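PDB 3DOR: protein CT_858 from Chlamydia trachomatis, which is a secreted chlamydial protease, probably a serine-type endopeptidase of the S41 family that cleaves proteins internally. Local coordinates for residues 361-366 / 443-448. Residues are numbered along the deposited sequence; the frame is centred on the assembly and turned at random.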
ATOM      1  N   LEU B 361       3.496  26.802  20.113  1.00 27.98           N
ATOM      2  CA  LEU B 361       2.429  26.072  20.787  1.00 29.02           C
ATOM      3  C   LEU B 361       2.902  24.670  21.177  1.00 29.52           C
ATOM      4  O   LEU B 361       3.306  23.889  20.322  1.00 28.41           O
ATOM      5  CB  LEU B 361       1.206  25.961  19.866  1.00 26.39           C
ATOM      6  CG  LEU B 361       0.593  27.270  19.349  1.00 27.31           C
ATOM      7  CD1 LEU B 361      -0.523  26.964  18.360  1.00 24.70           C
ATOM      8  CD2 LEU B 361       0.073  28.086  20.516  1.00 24.27           C
ATOM      9  N   GLU B 362       2.853  24.359  22.469  1.00 30.44           N
ATOM     10  CA  GLU B 362       3.259  23.044  22.957  1.00 32.23           C
ATOM     11  C   GLU B 362       2.354  21.987  22.343  1.00 30.24           C
ATOM     12  O   GLU B 362       1.153  22.194  22.230  1.00 29.27           O
ATOM     13  CB  GLU B 362       3.144  22.981  24.482  1.00 35.17           C
ATOM     14  CG  GLU B 362       4.440  23.238  25.223  1.00 45.61           C
ATOM     15  CD  GLU B 362       5.469  22.152  24.974  1.00 48.71           C
ATOM     16  OE1 GLU B 362       5.138  20.967  25.193  1.00 52.58           O
ATOM     17  OE2 GLU B 362       6.603  22.480  24.562  1.00 50.60           O
ATOM     18  N   LEU B 363       2.929  20.856  21.950  1.00 28.97           N
ATOM     19  CA  LEU B 363       2.152  19.783  21.351  1.00 26.97           C
ATOM     20  C   LEU B 363       2.069  18.569  22.254  1.00 27.91           C
ATOM     21  O   LEU B 363       3.009  18.264  22.982  1.00 31.66           O
ATOM     22  CB  LEU B 363       2.781  19.345  20.024  1.00 24.50           C
ATOM     23  CG  LEU B 363       2.682  20.308  18.835  1.00 24.40           C
ATOM     24  CD1 LEU B 363       3.718  19.958  17.766  1.00 22.95           C
ATOM     25  CD2 LEU B 363       1.270  20.228  18.268  1.00 19.55           C
ATOM     26  N   PRO B 364       0.927  17.871  22.237  1.00 27.51           N
ATOM     27  CA  PRO B 364       0.804  16.677  23.069  1.00 27.72           C
ATOM     28  C   PRO B 364       1.697  15.603  22.428  1.00 28.90           C
ATOM     29  O   PRO B 364       1.868  15.582  21.205  1.00 28.84           O
ATOM     30  CB  PRO B 364      -0.682  16.338  22.972  1.00 27.42           C
ATOM     31  CG  PRO B 364      -1.089  16.914  21.654  1.00 28.07           C
ATOM     32  CD  PRO B 364      -0.365  18.224  21.625  1.00 26.90           C
ATOM     33  N   LYS B 365       2.259  14.721  23.249  1.00 26.23           N
ATOM     34  CA  LYS B 365       3.142  13.669  22.759  1.00 26.85           C
ATOM     35  C   LYS B 365       2.383  12.366  22.609  1.00 26.28           C
ATOM     36  O   LYS B 365       1.251  12.255  23.061  1.00 25.60           O
ATOM     37  CB  LYS B 365       4.320  13.479  23.722  1.00 26.21           C
ATOM     38  CG  LYS B 365       5.233  14.691  23.803  1.00 29.23           C
ATOM     39  CD  LYS B 365       6.394  14.438  24.756  1.00 33.83           C
ATOM     40  CE  LYS B 365       7.336  15.639  24.813  1.00 36.16           C
ATOM     41  NZ  LYS B 365       6.654  16.848  25.357  1.00 37.51           N
ATOM     42  N   HIS B 366       3.013  11.378  21.983  1.00 25.24           N
ATOM     43  CA  HIS B 366       2.363  10.088  21.766  1.00 28.10           C
ATOM     44  C   HIS B 366       3.091   8.877  22.360  1.00 27.82           C
ATOM     45  O   HIS B 366       4.311   8.765  22.242  1.00 27.78           O
ATOM     46  CB  HIS B 366       2.180   9.852  20.267  1.00 26.82           C
ATOM     47  CG  HIS B 366       1.087  10.667  19.649  1.00 29.65           C
ATOM     48  ND1 HIS B 366       0.007  10.096  19.007  1.00 27.85           N
ATOM     49  CD2 HIS B 366       0.914  12.007  19.555  1.00 28.83           C
ATOM     50  CE1 HIS B 366      -0.780  11.048  18.545  1.00 30.30           C
ATOM     51  NE2 HIS B 366      -0.254  12.219  18.864  1.00 30.21           N
ATOM     52  N   GLU B 443       8.236  19.035  19.180  1.00 28.12           N
ATOM     53  CA  GLU B 443       7.849  19.320  20.550  1.00 28.24           C
ATOM     54  C   GLU B 443       6.809  20.420  20.567  1.00 29.11           C
ATOM     55  O   GLU B 443       5.928  20.466  21.432  1.00 26.57           O
ATOM     56  CB  GLU B 443       9.065  19.770  21.343  1.00 31.33           C
ATOM     57  CG  GLU B 443      10.132  18.710  21.408  1.00 40.94           C
ATOM     58  CD  GLU B 443      10.527  18.395  22.827  1.00 45.84           C
ATOM     59  OE1 GLU B 443      11.115  19.285  23.480  1.00 48.28           O
ATOM     60  OE2 GLU B 443      10.243  17.264  23.287  1.00 49.40           O
ATOM     61  N   LYS B 444       6.912  21.318  19.600  1.00 27.95           N
ATOM     62  CA  LYS B 444       5.970  22.413  19.545  1.00 30.68           C
ATOM     63  C   LYS B 444       5.827  22.947  18.145  1.00 29.95           C
ATOM     64  O   LYS B 444       6.676  22.720  17.282  1.00 29.08           O
ATOM     65  CB  LYS B 444       6.413  23.540  20.486  1.00 33.69           C
ATOM     66  CG  LYS B 444       7.812  24.064  20.210  1.00 37.25           C
ATOM     67  CD  LYS B 444       8.257  25.081  21.259  1.00 39.64           C
ATOM     68  CE  LYS B 444       8.388  24.456  22.634  1.00 41.30           C
ATOM     69  NZ  LYS B 444       9.018  25.386  23.623  1.00 41.67           N
ATOM     70  N   ILE B 445       4.715  23.627  17.925  1.00 28.53           N
ATOM     71  CA  ILE B 445       4.450  24.251  16.654  1.00 29.69           C
ATOM     72  C   ILE B 445       5.114  25.606  16.708  1.00 30.38           C
ATOM     73  O   ILE B 445       4.963  26.347  17.679  1.00 31.30           O
ATOM     74  CB  ILE B 445       2.940  24.416  16.419  1.00 30.87           C
ATOM     75  CG1 ILE B 445       2.406  23.151  15.742  1.00 31.53           C
ATOM     76  CG2 ILE B 445       2.678  25.648  15.571  1.00 27.83           C
ATOM     77  CD1 ILE B 445       1.064  22.751  16.201  1.00 36.45           C
ATOM     78  N   HIS B 446       5.878  25.913  15.672  1.00 30.60           N
ATOM     79  CA  HIS B 446       6.555  27.191  15.584  1.00 30.99           C
ATOM     80  C   HIS B 446       5.767  28.021  14.598  1.00 29.43           C
ATOM     81  O   HIS B 446       5.304  27.510  13.586  1.00 28.87           O
ATOM     82  CB  HIS B 446       7.994  26.967  15.126  1.00 31.78           C
ATOM     83  CG  HIS B 446       8.784  26.150  16.095  1.00 37.56           C
ATOM     84  ND1 HIS B 446       9.377  26.697  17.215  1.00 39.51           N
ATOM     85  CD2 HIS B 446       8.986  24.813  16.178  1.00 38.78           C
ATOM     86  CE1 HIS B 446       9.907  25.730  17.942  1.00 41.87           C
ATOM     87  NE2 HIS B 446       9.682  24.577  17.335  1.00 39.25           N
ATOM     88  N   PRO B 447       5.586  29.315  14.890  1.00 30.46           N
ATOM     89  CA  PRO B 447       4.827  30.195  13.998  1.00 28.92           C
ATOM     90  C   PRO B 447       5.349  30.272  12.574  1.00 29.00           C
ATOM     91  O   PRO B 447       6.557  30.337  12.346  1.00 28.13           O
ATOM     92  CB  PRO B 447       4.853  31.544  14.721  1.00 28.75           C
ATOM     93  CG  PRO B 447       6.031  31.446  15.645  1.00 33.04           C
ATOM     94  CD  PRO B 447       6.036  30.027  16.099  1.00 29.65           C
ATOM     95  N   HIS B 448       4.420  30.235  11.623  1.00 27.62           N
ATOM     96  CA  HIS B 448       4.743  30.318  10.203  1.00 28.28           C
ATOM     97  C   HIS B 448       5.568  31.596  10.070  1.00 29.30           C
ATOM     98  O   HIS B 448       5.311  32.579  10.758  1.00 26.22           O
ATOM     99  CB  HIS B 448       3.446  30.408   9.392  1.00 26.94           C
ATOM    100  CG  HIS B 448       3.637  30.341   7.910  1.00 27.29           C
ATOM    101  ND1 HIS B 448       3.960  31.444   7.148  1.00 28.69           N
ATOM    102  CD2 HIS B 448       3.528  29.306   7.040  1.00 26.90           C
ATOM    103  CE1 HIS B 448       4.038  31.092   5.875  1.00 28.82           C
ATOM    104  NE2 HIS B 448       3.779  29.799   5.785  1.00 28.19           N
TER
HETATM  105  O   HOH W   1       5.706  18.095  22.984  1.00 30.17           O
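Residues 361-363 run antiparallel to residues 443-445 as a short two-stranded ladder, in which Leu361 and Ile445 form the hydrogen-bonded pair and Glu362 and Lys444 the non-hydrogen-bonded one. The ladder belongs to a small antiparallel sheet within the S41 peptidase region, where strand 444-445 pairs with strand 361-368, which in turn pairs with strand 507-518. Leu361 N donates to Ile445 O at 2.9 Å, and Ile445 N returns a bond to Leu361 O at 2.8 Å, both nearly straight and in the carbonyl plane. A third, Leu363 N to Glu443 O, adds one more rung, between the residue after 361-362 and the residue before 444-445.

Leu361 and Ile445 share a face, their CB atoms 4.2 Å apart across the pair, and Leu363, just past the ladder, turns toward Ile445. Ile445 lies crosswise to Leu363, and its CD1 presses on Leu363 CD2 at 3.3 Å, closer than two methyls normally approach. The branched aliphatic chains suit this buried side, where Tyr350 of helix 346-354 and Val475 of helix 468-478 also pack.

Glu362 and Lys444 share the other face, partly exposed and so suited to long charged chains. With chi1 at 57°, Lys444 CG is flanked by N and C, and the chain crosses Glu362 obliquely; CE lies 3.3 Å from Glu362 OE2, nearer than NZ, whose salt bridge to OE2 is long at 3.9 Å. Beyond the paired residues, Lys365 NZ stays 4.2 Å from Glu443 OE2, beyond a salt bridge.

Where the strands part, one water takes over: it accepts from Lys365 NZ and donates to Leu363 O and Glu443 O, the latter 2.8 Å from the water oxygen.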